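Local coordinates for uncharacterized protein (Pseudomonas aeruginosa PAO1, PDB 4R1D) that binds calcium and is probably a lipase of the alpha/beta hydrolase family, Tle4, which forms a complex with its inhibitor Tli4, at residues 49-54 with 202-207; 250-255 with 275-280; 114-119 with 130-135. One frame throughout, in Å; residues are numbered along the deposited sequence.

Contact 1: residues 49-54 with 202-207; sequences LPVIFI and FDVWCA. With CA (calcium ion), chain C.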
loop_
_atom_site.group_PDB
_atom_site.type_symbol
_atom_site.label_atom_id
_atom_site.label_comp_id
_atom_site.label_asym_id
_atom_site.label_seq_id
_atom_site.Cartn_x
_atom_site.Cartn_y
_atom_site.Cartn_z
ATOM N N LEU A 49 -25.322 11.169 10.565
ATOM C CA LEU A 49 -24.941 9.775 10.739
ATOM C C LEU A 49 -23.859 9.482 9.705
ATOM O O LEU A 49 -24.163 9.128 8.566
ATOM C CB LEU A 49 -26.156 8.858 10.523
ATOM C CG LEU A 49 -26.005 7.387 10.913
ATOM C CD1 LEU A 49 -25.343 7.290 12.256
ATOM C CD2 LEU A 49 -27.361 6.660 10.935
ATOM N N PRO A 50 -22.584 9.656 10.084
ATOM C CA PRO A 50 -21.538 9.493 9.071
ATOM C C PRO A 50 -21.379 8.053 8.598
ATOM O O PRO A 50 -21.406 7.133 9.401
ATOM C CB PRO A 50 -20.259 9.954 9.797
ATOM C CG PRO A 50 -20.737 10.819 10.901
ATOM C CD PRO A 50 -22.040 10.168 11.351
ATOM N N VAL A 51 -21.219 7.896 7.290
ATOM C CA VAL A 51 -20.875 6.619 6.684
ATOM C C VAL A 51 -19.396 6.685 6.317
ATOM O O VAL A 51 -19.006 7.517 5.513
ATOM C CB VAL A 51 -21.727 6.362 5.438
ATOM C CG1 VAL A 51 -21.277 5.093 4.720
ATOM C CG2 VAL A 51 -23.212 6.256 5.844
ATOM N N ILE A 52 -18.582 5.806 6.904
ATOM C CA ILE A 52 -17.144 5.821 6.676
ATOM C C ILE A 52 -16.786 4.717 5.692
ATOM O O ILE A 52 -16.951 3.538 5.993
ATOM C CB ILE A 52 -16.360 5.544 7.980
ATOM C CG1 ILE A 52 -16.905 6.383 9.142
ATOM C CG2 ILE A 52 -14.853 5.796 7.763
ATOM C CD1 ILE A 52 -16.815 7.890 8.935
ATOM N N PHE A 53 -16.303 5.099 4.518
ATOM C CA PHE A 53 -15.957 4.110 3.513
ATOM C C PHE A 53 -14.491 3.763 3.671
ATOM O O PHE A 53 -13.638 4.654 3.721
ATOM C CB PHE A 53 -16.231 4.655 2.110
ATOM C CG PHE A 53 -15.984 3.657 1.032
ATOM C CD1 PHE A 53 -16.949 2.722 0.710
ATOM C CD2 PHE A 53 -14.775 3.636 0.355
ATOM C CE1 PHE A 53 -16.729 1.797 -0.282
ATOM C CE2 PHE A 53 -14.550 2.703 -0.648
ATOM C CZ PHE A 53 -15.536 1.778 -0.954
ATOM N N ILE A 54 -14.207 2.470 3.786
ATOM C CA ILE A 54 -12.854 2.001 3.945
ATOM C C ILE A 54 -12.513 1.151 2.728
ATOM O O ILE A 54 -13.127 0.104 2.505
ATOM C CB ILE A 54 -12.688 1.171 5.233
ATOM C CG1 ILE A 54 -13.254 1.936 6.442
ATOM C CG2 ILE A 54 -11.212 0.763 5.425
ATOM C CD1 ILE A 54 -13.141 1.193 7.782
ATOM N N PHE A 202 -27.111 11.412 6.225
ATOM C CA PHE A 202 -25.946 10.576 5.991
ATOM C C PHE A 202 -24.968 11.362 5.141
ATOM O O PHE A 202 -25.372 12.054 4.218
ATOM C CB PHE A 202 -26.339 9.300 5.256
ATOM C CG PHE A 202 -27.342 8.456 5.992
ATOM C CD1 PHE A 202 -26.926 7.410 6.804
ATOM C CD2 PHE A 202 -28.704 8.710 5.878
ATOM C CE1 PHE A 202 -27.849 6.629 7.481
ATOM C CE2 PHE A 202 -29.634 7.931 6.559
ATOM C CZ PHE A 202 -29.205 6.889 7.353
ATOM N N ASP A 203 -23.688 11.262 5.468
ATOM C CA ASP A 203 -22.612 11.825 4.650
ATOM C C ASP A 203 -21.520 10.764 4.535
ATOM O O ASP A 203 -21.142 10.161 5.541
ATOM C CB ASP A 203 -21.986 13.036 5.337
ATOM C CG ASP A 203 -22.860 14.279 5.285
ATOM O OD1 ASP A 203 -23.670 14.429 4.349
ATOM O OD2 ASP A 203 -22.702 15.134 6.183
ATOM N N VAL A 204 -21.004 10.553 3.330
ATOM C CA VAL A 204 -19.962 9.538 3.131
ATOM C C VAL A 204 -18.573 10.162 3.226
ATOM O O VAL A 204 -18.246 11.068 2.460
ATOM C CB VAL A 204 -20.089 8.869 1.756
ATOM C CG1 VAL A 204 -19.003 7.799 1.581
ATOM C CG2 VAL A 204 -21.500 8.247 1.580
ATOM N N TRP A 205 -17.762 9.652 4.153
ATOM C CA TRP A 205 -16.388 10.105 4.338
ATOM C C TRP A 205 -15.473 8.956 3.948
ATOM O O TRP A 205 -15.826 7.799 4.133
ATOM C CB TRP A 205 -16.142 10.480 5.800
ATOM C CG TRP A 205 -16.927 11.677 6.224
ATOM C CD1 TRP A 205 -18.261 11.719 6.511
ATOM C CD2 TRP A 205 -16.430 13.010 6.413
ATOM N NE1 TRP A 205 -18.625 12.998 6.875
ATOM C CE2 TRP A 205 -17.521 13.810 6.812
ATOM C CE3 TRP A 205 -15.169 13.605 6.279
ATOM C CZ2 TRP A 205 -17.390 15.172 7.090
ATOM C CZ3 TRP A 205 -15.038 14.960 6.551
ATOM C CH2 TRP A 205 -16.148 15.730 6.944
ATOM N N CYS A 206 -14.307 9.277 3.404
ATOM C CA CYS A 206 -13.440 8.259 2.820
ATOM C C CYS A 206 -12.194 8.035 3.667
ATOM O O CYS A 206 -11.290 8.874 3.684
ATOM C CB CYS A 206 -13.019 8.678 1.421
ATOM S SG CYS A 206 -12.099 7.405 0.516
ATOM N N ALA A 207 -12.154 6.900 4.356
ATOM C CA ALA A 207 -11.038 6.589 5.242
ATOM C C ALA A 207 -9.928 5.841 4.522
ATOM O O ALA A 207 -9.626 4.689 4.846
ATOM C CB ALA A 207 -11.523 5.790 6.446
HETATM CA CA CA C . -25.264 13.790 2.576
HETATM O O HOH W 1 -24.429 16.040 1.646
HETATM O O HOH W 2 -26.765 15.441 3.984
#
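Strands 49-54 and 202-206 run parallel, V51 beside V204 and F53 beside C206, with their axes at 28° and 4.6 Å apart at closest approach. V51 and F53 each use both N-H and C=O towards the partner strand. V51 N gives to D203 O and V51 O takes W205 N; F53 N gives to W205 O at 2.8 Å and F53 O takes A207 N.

On one face of the sheet L49 and F202 lie side by side and point the same way. The L49 branch CD2 meets F202 CE1 at 3.5 Å. V51 CG2 comes to the edge of the same ring, 4.0 Å from F202 CD1. V51 CG1 is anti to the backbone N (chi1 174°), which leaves CG2 beside that N. On the other face I52 CG2 rests on A207 CB at 3.6 Å, and I52 CD1 reaches W205 CB. Y234 of helix 215-238 hydrogen-bonds both W205 NE1 and D203 OD2, and R134 makes a cation-pi contact with W205.

F202 and D203 carry the metal. Calcium is bound by F202 O at 2.4 Å and by D203 OD1 at 2.5 Å. Two waters, E152 and D156 contribute to the site. The D203 carboxylate is divided: OD1 goes to calcium and OD2 to Y234. D203 N is buried with no partner in the model. The metal charge should polarise the F202 carbonyl and keep the D203 carboxylate ionised. An edge strand of the sheet is tied in this way to the calcium site.

Contact 2: residues 250-255 with 275-280; sequences VILVTH and LGVVHG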
loop_
_atom_site.group_PDB
_atom_site.type_symbol
_atom_site.label_atom_id
_atom_site.label_comp_id
_atom_site.label_asym_id
_atom_site.label_seq_id
_atom_site.Cartn_x
_atom_site.Cartn_y
_atom_site.Cartn_z
ATOM N N VAL A 250 -21.197 5.994 13.933
ATOM C CA VAL A 250 -20.942 5.959 12.491
ATOM C C VAL A 250 -21.191 4.544 11.966
ATOM O O VAL A 250 -21.249 3.588 12.734
ATOM C CB VAL A 250 -19.486 6.356 12.142
ATOM C CG1 VAL A 250 -19.149 7.741 12.696
ATOM C CG2 VAL A 250 -18.517 5.315 12.685
ATOM N N ILE A 251 -21.338 4.410 10.657
ATOM C CA ILE A 251 -21.494 3.095 10.034
ATOM C C ILE A 251 -20.321 2.883 9.097
ATOM O O ILE A 251 -20.027 3.746 8.280
ATOM C CB ILE A 251 -22.797 3.023 9.228
ATOM C CG1 ILE A 251 -23.995 3.224 10.154
ATOM C CG2 ILE A 251 -22.903 1.692 8.474
ATOM C CD1 ILE A 251 -25.292 3.504 9.411
ATOM N N LEU A 252 -19.641 1.748 9.215
ATOM C CA LEU A 252 -18.518 1.445 8.322
ATOM C C LEU A 252 -19.020 0.721 7.075
ATOM O O LEU A 252 -19.890 -0.145 7.168
ATOM C CB LEU A 252 -17.481 0.550 9.026
ATOM C CG LEU A 252 -16.895 1.057 10.343
ATOM C CD1 LEU A 252 -15.774 0.147 10.837
ATOM C CD2 LEU A 252 -16.374 2.487 10.176
ATOM N N VAL A 253 -18.481 1.085 5.917
ATOM C CA VAL A 253 -18.741 0.351 4.675
ATOM C C VAL A 253 -17.368 0.062 4.095
ATOM O O VAL A 253 -16.591 0.987 3.814
ATOM C CB VAL A 253 -19.601 1.173 3.691
ATOM C CG1 VAL A 253 -19.749 0.438 2.378
ATOM C CG2 VAL A 253 -20.974 1.483 4.315
ATOM N N THR A 254 -17.032 -1.219 3.971
ATOM C CA THR A 254 -15.671 -1.591 3.617
ATOM C C THR A 254 -15.590 -2.342 2.303
ATOM O O THR A 254 -16.518 -3.053 1.912
ATOM C CB THR A 254 -15.015 -2.467 4.713
ATOM O OG1 THR A 254 -15.511 -3.805 4.627
ATOM C CG2 THR A 254 -15.321 -1.906 6.101
ATOM N N HIS A 255 -14.456 -2.189 1.632
ATOM C CA HIS A 255 -14.147 -2.996 0.451
ATOM C C HIS A 255 -12.920 -3.862 0.712
ATOM O O HIS A 255 -11.898 -3.381 1.211
ATOM C CB HIS A 255 -13.886 -2.080 -0.741
ATOM C CG HIS A 255 -13.595 -2.794 -2.023
ATOM N ND1 HIS A 255 -14.517 -3.598 -2.664
ATOM C CD2 HIS A 255 -12.484 -2.816 -2.789
ATOM C CE1 HIS A 255 -13.982 -4.076 -3.775
ATOM N NE2 HIS A 255 -12.754 -3.609 -3.879
ATOM N N LEU A 275 -21.687 1.724 14.803
ATOM C CA LEU A 275 -23.040 1.211 15.020
ATOM C C LEU A 275 -23.232 -0.139 14.343
ATOM O O LEU A 275 -23.979 -1.000 14.830
ATOM C CB LEU A 275 -24.071 2.201 14.470
ATOM C CG LEU A 275 -25.542 1.953 14.800
ATOM C CD1 LEU A 275 -25.738 1.973 16.314
ATOM C CD2 LEU A 275 -26.397 3.012 14.128
ATOM N N GLY A 276 -22.560 -0.316 13.214
ATOM C CA GLY A 276 -22.678 -1.534 12.435
ATOM C C GLY A 276 -21.701 -1.503 11.273
ATOM O O GLY A 276 -21.076 -0.479 10.999
ATOM N N VAL A 277 -21.570 -2.626 10.580
ATOM C CA VAL A 277 -20.557 -2.734 9.541
ATOM C C VAL A 277 -21.086 -3.456 8.315
ATOM O O VAL A 277 -21.694 -4.525 8.419
ATOM C CB VAL A 277 -19.352 -3.512 10.068
ATOM C CG1 VAL A 277 -18.299 -3.674 8.980
ATOM C CG2 VAL A 277 -18.760 -2.796 11.304
ATOM N N VAL A 278 -20.851 -2.843 7.159
ATOM C CA VAL A 278 -21.020 -3.474 5.866
ATOM C C VAL A 278 -19.643 -3.873 5.338
ATOM O O VAL A 278 -18.733 -3.047 5.277
ATOM C CB VAL A 278 -21.678 -2.489 4.891
ATOM C CG1 VAL A 278 -21.513 -2.948 3.420
ATOM C CG2 VAL A 278 -23.144 -2.290 5.271
ATOM N N HIS A 279 -19.491 -5.145 4.990
ATOM C CA HIS A 279 -18.290 -5.645 4.323
ATOM C C HIS A 279 -18.617 -6.090 2.903
ATOM O O HIS A 279 -19.551 -6.880 2.687
ATOM C CB HIS A 279 -17.739 -6.894 5.024
ATOM C CG HIS A 279 -17.178 -6.664 6.394
ATOM N ND1 HIS A 279 -16.290 -5.650 6.689
ATOM C CD2 HIS A 279 -17.305 -7.396 7.527
ATOM C CE1 HIS A 279 -15.936 -5.737 7.962
ATOM N NE2 HIS A 279 -16.535 -6.789 8.492
ATOM N N GLY A 280 -17.813 -5.633 1.951
ATOM C CA GLY A 280 -17.858 -6.126 0.583
ATOM C C GLY A 280 -16.567 -6.854 0.241
ATOM O O GLY A 280 -15.470 -6.366 0.523
HETATM O O HOH W 3 -14.473 -5.768 3.055
#
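H279 ND1 donates to T254 OG1 at 2.9 Å, and the hydroxyl lies almost in the plane of the imidazole. The two side chains sit side by side and point the same way. T254 OG1 stands between its own backbone N and carbonyl carbon (chi1 77°), which turns it to the H279 side, within reach of ND1. It gives its proton to water 3 at 2.7 Å, and water 3 donates in turn to G280 O. The hydroxyl therefore accepts from a side chain and donates to a water that joins both strands.

Backbone hydrogen bonds between the two parallel strands run beside this. V250 O takes L275 N in a nearly straight bond (177°), V278 N gives to L252 O, and T254 N gives to V278 O at 2.8 Å. G280 N gives to T254 O.

V253 CG1 meets V278 CG1 at 4.0 Å on one face of the sheet. L252 CD1 meets V277 CG2 at 4.2 Å on the other, where A262 of helix 258-267 touches L252, T254 and H279. On the V253 face, I251 packs on helix 542-556.

Strand 250-255, helix 258-267 and strand 274-280 form a beta-alpha-beta unit. In alpha/beta hydrolases such a strand-to-helix turn commonly carries the nucleophile elbow; the same is likely here.

Contact 3: residues 114-119 with 130-135; sequences DDQGTI and AARLRG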
loop_
_atom_site.group_PDB
_atom_site.type_symbol
_atom_site.label_atom_id
_atom_site.label_comp_id
_atom_site.label_asym_id
_atom_site.label_seq_id
_atom_site.Cartn_x
_atom_site.Cartn_y
_atom_site.Cartn_z
ATOM N N ASP A 114 -2.295 10.024 0.460
ATOM C CA ASP A 114 -2.306 11.209 -0.400
ATOM C C ASP A 114 -3.749 11.475 -0.802
ATOM O O ASP A 114 -4.341 10.686 -1.536
ATOM C CB ASP A 114 -1.447 10.969 -1.653
ATOM C CG ASP A 114 -1.443 12.160 -2.615
ATOM O OD1 ASP A 114 -2.044 13.211 -2.294
ATOM O OD2 ASP A 114 -0.818 12.050 -3.697
ATOM N N ASP A 115 -4.309 12.583 -0.322
ATOM C CA ASP A 115 -5.707 12.904 -0.591
ATOM C C ASP A 115 -5.915 13.786 -1.817
ATOM O O ASP A 115 -7.018 14.291 -2.046
ATOM C CB ASP A 115 -6.374 13.532 0.644
ATOM C CG ASP A 115 -5.843 14.915 0.968
ATOM O OD1 ASP A 115 -4.861 15.359 0.323
ATOM O OD2 ASP A 115 -6.421 15.561 1.876
ATOM N N GLN A 116 -4.860 13.959 -2.615
ATOM C CA GLN A 116 -4.911 14.872 -3.750
ATOM C C GLN A 116 -5.128 14.181 -5.095
ATOM O O GLN A 116 -4.814 14.736 -6.149
ATOM C CB GLN A 116 -3.642 15.736 -3.773
ATOM C CG GLN A 116 -3.486 16.556 -2.503
ATOM C CD GLN A 116 -4.541 17.647 -2.396
ATOM O OE1 GLN A 116 -5.211 17.793 -1.372
ATOM N NE2 GLN A 116 -4.692 18.417 -3.461
ATOM N N GLY A 117 -5.704 12.979 -5.063
ATOM C CA GLY A 117 -6.062 12.294 -6.290
ATOM C C GLY A 117 -7.265 12.914 -6.978
ATOM O O GLY A 117 -7.941 13.791 -6.421
ATOM N N THR A 118 -7.540 12.448 -8.191
ATOM C CA THR A 118 -8.666 12.945 -8.970
ATOM C C THR A 118 -9.968 12.449 -8.349
ATOM O O THR A 118 -9.997 11.391 -7.732
ATOM C CB THR A 118 -8.593 12.449 -10.415
ATOM O OG1 THR A 118 -8.523 11.017 -10.417
ATOM C CG2 THR A 118 -7.365 13.035 -11.121
ATOM N N ILE A 119 -11.034 13.224 -8.525
ATOM C CA ILE A 119 -12.335 12.920 -7.936
ATOM C C ILE A 119 -13.422 13.035 -8.986
ATOM O O ILE A 119 -13.442 13.990 -9.766
ATOM C CB ILE A 119 -12.678 13.903 -6.799
ATOM C CG1 ILE A 119 -11.669 13.771 -5.654
ATOM C CG2 ILE A 119 -14.111 13.672 -6.290
ATOM C CD1 ILE A 119 -11.886 14.762 -4.506
ATOM N N ALA A 130 -15.937 19.876 -1.767
ATOM C CA ALA A 130 -16.571 19.180 -0.659
ATOM C C ALA A 130 -16.148 17.715 -0.637
ATOM O O ALA A 130 -15.814 17.191 0.412
ATOM C CB ALA A 130 -18.088 19.296 -0.756
ATOM N N ALA A 131 -16.165 17.077 -1.805
ATOM C CA ALA A 131 -15.753 15.679 -1.936
ATOM C C ALA A 131 -14.281 15.534 -1.557
ATOM O O ALA A 131 -13.887 14.528 -0.970
ATOM C CB ALA A 131 -16.010 15.172 -3.358
ATOM N N ARG A 132 -13.471 16.540 -1.888
ATOM C CA ARG A 132 -12.063 16.535 -1.494
ATOM C C ARG A 132 -11.932 16.564 0.034
ATOM O O ARG A 132 -11.178 15.791 0.626
ATOM C CB ARG A 132 -11.333 17.719 -2.145
ATOM C CG ARG A 132 -9.918 17.970 -1.668
ATOM C CD ARG A 132 -8.874 17.465 -2.647
ATOM N NE ARG A 132 -9.227 17.605 -4.065
ATOM C CZ ARG A 132 -8.908 16.681 -4.966
ATOM N NH1 ARG A 132 -8.250 15.599 -4.562
ATOM N NH2 ARG A 132 -9.242 16.809 -6.242
ATOM N N LEU A 133 -12.686 17.449 0.681
ATOM C CA LEU A 133 -12.696 17.503 2.138
ATOM C C LEU A 133 -13.139 16.176 2.734
ATOM O O LEU A 133 -12.655 15.771 3.795
ATOM C CB LEU A 133 -13.609 18.622 2.637
ATOM C CG LEU A 133 -12.967 20.004 2.526
ATOM C CD1 LEU A 133 -13.989 21.102 2.828
ATOM C CD2 LEU A 133 -11.753 20.110 3.446
ATOM N N ARG A 134 -14.061 15.508 2.052
ATOM C CA ARG A 134 -14.546 14.203 2.510
ATOM C C ARG A 134 -13.531 13.092 2.237
ATOM O O ARG A 134 -13.783 11.937 2.574
ATOM C CB ARG A 134 -15.858 13.824 1.823
ATOM C CG ARG A 134 -17.007 14.798 2.018
ATOM C CD ARG A 134 -17.783 14.530 3.275
ATOM N NE ARG A 134 -19.084 15.198 3.203
ATOM C CZ ARG A 134 -20.150 14.668 2.614
ATOM N NH1 ARG A 134 -20.065 13.456 2.062
ATOM N NH2 ARG A 134 -21.297 15.346 2.575
ATOM N N GLY A 135 -12.416 13.433 1.591
ATOM C CA GLY A 135 -11.349 12.469 1.340
ATOM C C GLY A 135 -11.521 11.561 0.130
ATOM O O GLY A 135 -10.804 10.560 -0.025
HETATM O O HOH W 4 -9.685 13.967 -0.960
HETATM O O HOH W 5 -9.094 15.059 2.596
#
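I119 lays its CD1 over the centre of one face of the R132 guanidinium, 3.6 Å above the plane. The same methyl is 3.5 Å from R132 CA, as the arginine chain folds over it. I119 CG2 turns to A131 CB at 3.8 Å, so the isoleucine packs on two successive helix residues.

The guanidinium is gripped at its edge by the backbone of 114-119. R132 NH1 donates to G117 O at 2.6 Å and to D115 O at 3.1 Å. Both oxygens lie close to the guanidinium plane, and D115 O is met on a lone pair. A weak bond runs from R132 NH2 to G117 O. The arginine chain is bent twice along its length, and its CD lies 3.7 Å from D115 O. Its edge bonds and the methyl on one face should restrict rotation of the group.

Two waters bridge the segments. Water 4 donates to D115 O and R132 O, and water 5 to D115 OD2 and R132 O. R132 O also accepts from G135 N at 2.8 Å. T118 packs on E265 of the other protein chain, so the loop also borders the partner protein.

D114 OD1 accepts from Q116 N at 2.9 Å, an Asx turn, while D114 OD2 makes a salt bridge with R73. At the other side G135, with positive phi, ends helix 128-133 in a Schellman motif. The arrangement is a Schellman-terminated helix end, tied by R132 to the backbone carbonyls of the loop that precedes the helix.

Contacts 1 and 2 belong to one parallel sheet, their centres 9 Å apart. Strands 48-54 and 250-255 are neighbours there, and I54 N and I54 O bond to V253 O and H255 N. The order 202-206, 49-54, 250-255, 275-280 thus runs unbroken across four strands. Contact 3 lies about 13 Å from contact 1, centre to centre, and within the chain between its two strands. R134 joins them: its O takes C206 N, and its NH1 bonds V204 O and E152 of the calcium site. Contact 2 follows both along the chain and does not touch contact 3. The end of helix 128-133 thus meets the sheet at its outer strand, and through R134 it reaches the calcium site.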